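Local coordinates for protein DNA-entry nuclease (Competence-specific nuclease) (Streptococcus agalactiae ILRI112, PDB 4QGO) that probably cuts DNA and RNA without sequence specificity as a beta-beta-alpha-metal nuclease and acts as a virulence factor of the bacterium, at residues 73-78 with 159-164. The protein carries 1 engineered substitution. Sequence-based numbering, arbitrary orientation.
Sequences TIRQYQ and LVRKAV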
ATOM      1  N   THR A  73      -8.940 -16.661  10.726  1.00  8.34           N
ATOM      2  CA  THR A  73      -8.869 -17.881   9.920  1.00  7.49           C
ATOM      3  C   THR A  73      -7.852 -17.818   8.781  1.00 10.09           C
ATOM      4  O   THR A  73      -7.445 -18.858   8.265  1.00 11.69           O
ATOM      5  CB  THR A  73     -10.242 -18.319   9.341  1.00  9.91           C
ATOM      6  OG1 THR A  73     -10.649 -17.414   8.301  1.00 11.25           O
ATOM      7  CG2 THR A  73     -11.311 -18.382  10.436  1.00 14.63           C
ATOM      8  N   ILE A  74      -7.446 -16.616   8.372  1.00  7.71           N
ATOM      9  CA  ILE A  74      -6.448 -16.497   7.307  1.00  7.61           C
ATOM     10  C   ILE A  74      -5.181 -15.757   7.735  1.00  7.86           C
ATOM     11  O   ILE A  74      -4.233 -15.639   6.963  1.00  8.12           O
ATOM     12  CB  ILE A  74      -7.027 -15.889   6.005  1.00  5.92           C
ATOM     13  CG1 ILE A  74      -7.495 -14.446   6.213  1.00  9.51           C
ATOM     14  CG2 ILE A  74      -8.163 -16.755   5.483  1.00  8.52           C
ATOM     15  CD1 ILE A  74      -7.860 -13.750   4.903  1.00  9.32           C
ATOM     16  N   ARG A  75      -5.172 -15.284   8.979  1.00  6.45           N
ATOM     17  CA  ARG A  75      -4.006 -14.687   9.598  1.00  6.95           C
ATOM     18  C   ARG A  75      -2.848 -15.680   9.622  1.00  8.91           C
ATOM     19  O   ARG A  75      -3.035 -16.861   9.935  1.00  9.92           O
ATOM     20  CB  ARG A  75      -4.378 -14.265  11.023  1.00  8.33           C
ATOM     21  CG  ARG A  75      -3.260 -13.641  11.831  1.00  9.11           C
ATOM     22  CD  ARG A  75      -3.018 -12.167  11.518  1.00  9.12           C
ATOM     23  NE  ARG A  75      -2.174 -11.605  12.573  1.00 10.18           N
ATOM     24  CZ  ARG A  75      -0.846 -11.661  12.595  1.00  9.08           C
ATOM     25  NH1 ARG A  75      -0.167 -12.204  11.589  1.00  9.03           N
ATOM     26  NH2 ARG A  75      -0.192 -11.155  13.637  1.00 11.58           N
ATOM     27  N   GLN A  76      -1.658 -15.202   9.278  1.00  7.46           N
ATOM     28  CA  GLN A  76      -0.472 -16.047   9.231  1.00  9.04           C
ATOM     29  C   GLN A  76       0.584 -15.545  10.210  1.00  8.15           C
ATOM     30  O   GLN A  76       1.221 -14.511   9.980  1.00  8.71           O
ATOM     31  CB  GLN A  76       0.071 -16.092   7.801  1.00 10.00           C
ATOM     32  CG  GLN A  76       1.399 -16.823   7.627  1.00  9.11           C
ATOM     33  CD  GLN A  76       1.337 -18.301   7.971  1.00 15.90           C
ATOM     34  OE1 GLN A  76       1.221 -18.679   9.135  1.00 14.80           O
ATOM     35  NE2 GLN A  76       1.435 -19.146   6.951  1.00 31.75           N
ATOM     36  N   TYR A  77       0.765 -16.289  11.302  1.00 10.01           N
ATOM     37  CA  TYR A  77       1.723 -15.925  12.345  1.00 10.01           C
ATOM     38  C   TYR A  77       3.095 -16.506  12.051  1.00  9.33           C
ATOM     39  O   TYR A  77       4.101 -16.019  12.572  1.00 11.83           O
ATOM     40  CB  TYR A  77       1.232 -16.420  13.713  1.00  8.15           C
ATOM     41  CG  TYR A  77      -0.046 -15.764  14.176  1.00  9.28           C
ATOM     42  CD1 TYR A  77      -0.050 -14.441  14.595  1.00 10.31           C
ATOM     43  CD2 TYR A  77      -1.239 -16.471  14.201  1.00 11.80           C
ATOM     44  CE1 TYR A  77      -1.225 -13.830  15.029  1.00 10.83           C
ATOM     45  CE2 TYR A  77      -2.411 -15.877  14.626  1.00 11.20           C
ATOM     46  CZ  TYR A  77      -2.395 -14.556  15.040  1.00 10.85           C
ATOM     47  OH  TYR A  77      -3.570 -13.964  15.458  1.00 12.02           O
ATOM     48  N   GLN A  78       3.138 -17.530  11.201  1.00  9.31           N
ATOM     49  CA  GLN A  78       4.383 -18.260  10.969  1.00 10.37           C
ATOM     50  C   GLN A  78       5.180 -17.646   9.841  1.00 13.72           C
ATOM     51  O   GLN A  78       4.671 -16.831   9.070  1.00 13.70           O
ATOM     52  CB  GLN A  78       4.105 -19.726  10.646  1.00 11.25           C
ATOM     53  CG  GLN A  78       3.223 -20.423  11.650  1.00 13.01           C
ATOM     54  CD  GLN A  78       3.288 -21.928  11.513  1.00 12.66           C
ATOM     55  OE1 GLN A  78       2.420 -22.546  10.897  1.00 20.99           O
ATOM     56  NE2 GLN A  78       4.329 -22.526  12.085  1.00 16.24           N
ATOM     57  N   LEU A 159      -1.781  -1.668  12.376  1.00  6.12           N
ATOM     58  CA  LEU A 159      -3.103  -1.412  12.939  1.00  8.60           C
ATOM     59  C   LEU A 159      -4.064  -2.544  12.604  1.00  6.66           C
ATOM     60  O   LEU A 159      -4.855  -2.981  13.449  1.00  6.71           O
ATOM     61  CB  LEU A 159      -3.688  -0.091  12.417  1.00  7.62           C
ATOM     62  CG  LEU A 159      -2.951   1.185  12.812  1.00  7.93           C
ATOM     63  CD1 LEU A 159      -3.645   2.393  12.177  1.00  8.51           C
ATOM     64  CD2 LEU A 159      -2.882   1.335  14.327  1.00 12.62           C
ATOM     65  N   VAL A 160      -4.005  -3.017  11.362  1.00  5.78           N
ATOM     66  CA  VAL A 160      -4.914  -4.062  10.910  1.00  5.61           C
ATOM     67  C   VAL A 160      -4.574  -5.387  11.587  1.00  5.35           C
ATOM     68  O   VAL A 160      -5.458  -6.099  12.066  1.00  7.05           O
ATOM     69  CB  VAL A 160      -4.852  -4.236   9.389  1.00  5.33           C
ATOM     70  CG1 VAL A 160      -5.715  -5.401   8.950  1.00  7.37           C
ATOM     71  CG2 VAL A 160      -5.325  -2.962   8.705  1.00  7.82           C
ATOM     72  N   ARG A 161      -3.286  -5.688  11.649  1.00  7.02           N
ATOM     73  CA  ARG A 161      -2.815  -6.911  12.291  1.00  5.81           C
ATOM     74  C   ARG A 161      -3.237  -6.954  13.750  1.00  6.93           C
ATOM     75  O   ARG A 161      -3.735  -7.979  14.231  1.00  8.42           O
ATOM     76  CB  ARG A 161      -1.295  -6.959  12.179  1.00  8.86           C
ATOM     77  CG  ARG A 161      -0.670  -8.238  12.630  1.00 14.50           C
ATOM     78  CD  ARG A 161       0.824  -8.242  12.350  1.00 17.52           C
ATOM     79  NE  ARG A 161       1.520  -7.240  13.154  1.00 17.07           N
ATOM     80  CZ  ARG A 161       2.131  -6.174  12.655  1.00 18.58           C
ATOM     81  NH1 ARG A 161       2.135  -5.967  11.338  1.00 17.35           N
ATOM     82  NH2 ARG A 161       2.738  -5.320  13.474  1.00 17.61           N
ATOM     83  N   LYS A 162      -3.054  -5.845  14.457  1.00  7.65           N
ATOM     84  CA  LYS A 162      -3.417  -5.803  15.869  1.00 10.40           C
ATOM     85  C   LYS A 162      -4.921  -5.977  16.065  1.00 10.61           C
ATOM     86  O   LYS A 162      -5.354  -6.639  17.013  1.00 11.62           O
ATOM     87  CB  LYS A 162      -2.895  -4.522  16.525  1.00 10.40           C
ATOM     88  CG  LYS A 162      -1.383  -4.556  16.705  1.00 10.99           C
ATOM     89  CD  LYS A 162      -0.817  -3.223  17.153  1.00 17.17           C
ATOM     90  CE  LYS A 162       0.704  -3.302  17.255  1.00 19.07           C
ATOM     91  NZ  LYS A 162       1.286  -2.054  17.822  1.00 24.87           N
ATOM     92  N   ALA A 163      -5.715  -5.409  15.159  1.00  6.62           N
ATOM     93  CA  ALA A 163      -7.164  -5.565  15.203  1.00  8.25           C
ATOM     94  C   ALA A 163      -7.574  -7.021  15.002  1.00  7.90           C
ATOM     95  O   ALA A 163      -8.393  -7.568  15.758  1.00  8.56           O
ATOM     96  CB  ALA A 163      -7.815  -4.668  14.150  1.00  9.74           C
ATOM     97  N   VAL A 164      -7.019  -7.656  13.975  1.00  9.36           N
ATOM     98  CA  VAL A 164      -7.318  -9.061  13.723  1.00  8.26           C
ATOM     99  C   VAL A 164      -6.907  -9.903  14.931  1.00  9.11           C
ATOM    100  O   VAL A 164      -7.605 -10.861  15.294  1.00  9.63           O
ATOM    101  CB  VAL A 164      -6.611  -9.571  12.440  1.00  8.16           C
ATOM    102  CG1 VAL A 164      -6.655 -11.094  12.358  1.00 11.71           C
ATOM    103  CG2 VAL A 164      -7.250  -8.947  11.203  1.00  7.90           C
TER
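The guanidinium of R75 lies between R161 and Y77, a residue of its own loop segment: R161 CG sits 3.0 Å above the plane on one face and Y77 CE1 3.1 Å from it on the opposite face, both displaced to the margin of the group. R75 CG in turn lies over one face of the Y77 ring, off-centre, so the ring runs along the R75 chain. NH2 of R75 comes closest, 3.1 Å from R161 CG, and also touches R161 CD, so R161 offers its aliphatic middle. The chi3 bend of R161 (66°) sets its guanidinium edge-on to R75 NH2, which lies close to that group's plane. The two planes stand 67° apart, and R75 NH2 is 4.3 Å from R161 NE. This closeness of like charges is probably eased by D165, at the end of helix 153-165, whose OD1 forms a salt bridge with R75 NE and a hydrogen bond with Y77 OH; R161 NH2 is hydrogen-bonded to S158 OG. The contact joins the loop after strand 66-70 to helix 153-165 in a nuclease of the His-Me finger clan, the beta-beta-alpha type. R75 reaches the helix with CG anti to its backbone N (chi1 179°), then bends at chi2, laying its methylene CD against V164 CG1 at 3.9 Å. V164 also packs on L70 and V170 of the main antiparallel sheet. R75 NH1 donates a hydrogen bond to A117 O in helix 116-119.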